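PDB 4W8O: luciferase-like enzymeAMP-CoA-ligase from Zophobas atratus, which probably activates carboxylic acids with ATP as acyl-adenylates and passes them to coenzyme A, as a luciferase-like member of the adenylate-forming ANL superfamily. Local coordinates for residues A[102-106]-A[107-111]. Sequence-based numbering, arbitrary orientation.
Sequences PTLSV and RNIQH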
loop_
_atom_site.group_PDB
_atom_site.type_symbol
_atom_site.label_atom_id
_atom_site.label_comp_id
_atom_site.label_asym_id
_atom_site.label_seq_id
_atom_site.Cartn_x
_atom_site.Cartn_y
_atom_site.Cartn_z
ATOM N N PRO A 102 7.095 4.635 12.299
ATOM C CA PRO A 102 7.413 4.892 13.705
ATOM C C PRO A 102 8.656 4.150 14.217
ATOM O O PRO A 102 9.219 4.562 15.214
ATOM C CB PRO A 102 6.174 4.391 14.455
ATOM C CG PRO A 102 5.090 4.351 13.450
ATOM C CD PRO A 102 5.756 4.040 12.142
ATOM N N THR A 103 9.078 3.085 13.535
ATOM C CA THR A 103 10.259 2.324 13.946
ATOM C C THR A 103 11.561 2.890 13.386
ATOM O O THR A 103 12.624 2.329 13.632
ATOM C CB THR A 103 10.177 0.851 13.498
ATOM O OG1 THR A 103 10.284 0.786 12.074
ATOM C CG2 THR A 103 8.870 0.210 13.946
ATOM N N LEU A 104 11.497 3.973 12.620
ATOM C CA LEU A 104 12.722 4.559 12.072
ATOM C C LEU A 104 13.427 5.442 13.103
ATOM O O LEU A 104 12.784 6.045 13.962
ATOM C CB LEU A 104 12.416 5.373 10.824
ATOM C CG LEU A 104 12.047 4.556 9.586
ATOM C CD1 LEU A 104 11.324 5.436 8.576
ATOM C CD2 LEU A 104 13.276 3.911 8.954
ATOM N N SER A 105 14.749 5.519 12.991
ATOM C CA SER A 105 15.561 6.345 13.870
ATOM C C SER A 105 15.281 7.820 13.650
ATOM O O SER A 105 14.700 8.211 12.634
ATOM C CB SER A 105 17.048 6.095 13.612
ATOM O OG SER A 105 17.441 6.651 12.366
ATOM N N VAL A 106 15.734 8.627 14.603
ATOM C CA VAL A 106 15.653 10.082 14.507
ATOM C C VAL A 106 16.361 10.571 13.257
ATOM O O VAL A 106 15.829 11.416 12.545
ATOM C CB VAL A 106 16.271 10.785 15.738
ATOM C CG1 VAL A 106 16.403 12.282 15.500
ATOM C CG2 VAL A 106 15.440 10.518 16.986
ATOM N N ARG A 107 17.561 10.055 12.985
ATOM C CA ARG A 107 18.290 10.523 11.814
ATOM C C ARG A 107 17.563 10.191 10.512
ATOM O O ARG A 107 17.575 10.985 9.582
ATOM C CB ARG A 107 19.717 9.993 11.753
ATOM C CG ARG A 107 20.571 10.877 10.853
ATOM C CD ARG A 107 21.962 10.344 10.588
ATOM N NE ARG A 107 22.880 10.507 11.719
ATOM C CZ ARG A 107 23.115 9.589 12.655
ATOM N NH1 ARG A 107 22.496 8.408 12.632
ATOM N NH2 ARG A 107 23.975 9.858 13.633
ATOM N N ASN A 108 16.938 9.028 10.439
ATOM C CA ASN A 108 16.206 8.667 9.230
ATOM C C ASN A 108 14.958 9.530 9.064
ATOM O O ASN A 108 14.678 10.019 7.969
ATOM C CB ASN A 108 15.850 7.181 9.228
ATOM C CG ASN A 108 17.066 6.294 9.051
ATOM O OD1 ASN A 108 18.022 6.658 8.379
ATOM N ND2 ASN A 108 17.029 5.118 9.656
ATOM N N ILE A 109 14.234 9.748 10.156
ATOM C CA ILE A 109 13.018 10.561 10.104
ATOM C C ILE A 109 13.367 11.987 9.685
ATOM O O ILE A 109 12.678 12.583 8.843
ATOM C CB ILE A 109 12.261 10.561 11.448
ATOM C CG1 ILE A 109 11.735 9.155 11.779
ATOM C CG2 ILE A 109 11.117 11.556 11.414
ATOM C CD1 ILE A 109 10.476 8.743 11.040
ATOM N N GLN A 110 14.444 12.523 10.260
ATOM C CA GLN A 110 14.941 13.852 9.896
ATOM C C GLN A 110 15.120 14.019 8.400
ATOM O O GLN A 110 14.731 15.035 7.826
ATOM C CB GLN A 110 16.297 14.127 10.536
ATOM C CG GLN A 110 16.229 14.613 11.956
ATOM C CD GLN A 110 17.592 14.994 12.490
ATOM O OE1 GLN A 110 18.470 15.424 11.742
ATOM N NE2 GLN A 110 17.775 14.845 13.792
ATOM N N HIS A 111 15.770 13.048 7.784
ATOM C CA HIS A 111 15.970 13.092 6.345
ATOM C C HIS A 111 14.632 13.072 5.589
ATOM O O HIS A 111 14.438 13.845 4.654
ATOM C CB HIS A 111 16.847 11.935 5.883
ATOM C CG HIS A 111 16.957 11.836 4.396
ATOM N ND1 HIS A 111 17.534 12.823 3.629
ATOM C CD2 HIS A 111 16.550 10.878 3.533
ATOM C CE1 HIS A 111 17.487 12.474 2.355
ATOM N NE2 HIS A 111 16.897 11.294 2.270
HETATM O O HOH W 1 16.138 3.481 11.419
#
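S105 caps the N-terminus of helix 106-116 from the loop before it: its OG accepts from the backbone N of N108, OG to N 3.1 Å, with an N-H...O angle of 160°. With chi1 at 72°, OG lies between the backbone N and the carbonyl carbon of its own residue, the torsion that turns the hydroxyl forward, toward the N-H of N108. Without the hydroxyl, as with an alanine here, the N-H of N108 would probably lose its side-chain acceptor and the start of the helix would be less firmly fixed. Main-chain bonds then carry the helix on, from I109 N to S105 O (3.0 Å) and from Q110 N to V106 O (2.9 Å). A water bridges the loop and the helix, accepting from S105 N at 2.9 Å and, weakly, from N108 ND2.

Carbon contacts lie beside the cap. The apolar one joins CD1 of I109 to CB of L104 at 3.9 Å. In the other two a methyl group meets a side-chain amide: the isobutyl group of L104 crosses the N108 side chain at about a right angle, CD2 4.0 Å from ND2, and across the first turn NE2 of Q110 rests against CG1 of V106 at 3.4 Å.

This N-cap closes the loop leaving strand 96-99 of the eight-stranded mixed sheet. I109 is buried against L100 and against I131 of helix 128-138, whose L130 touches V106, and L104 reaches Y226 in another loop.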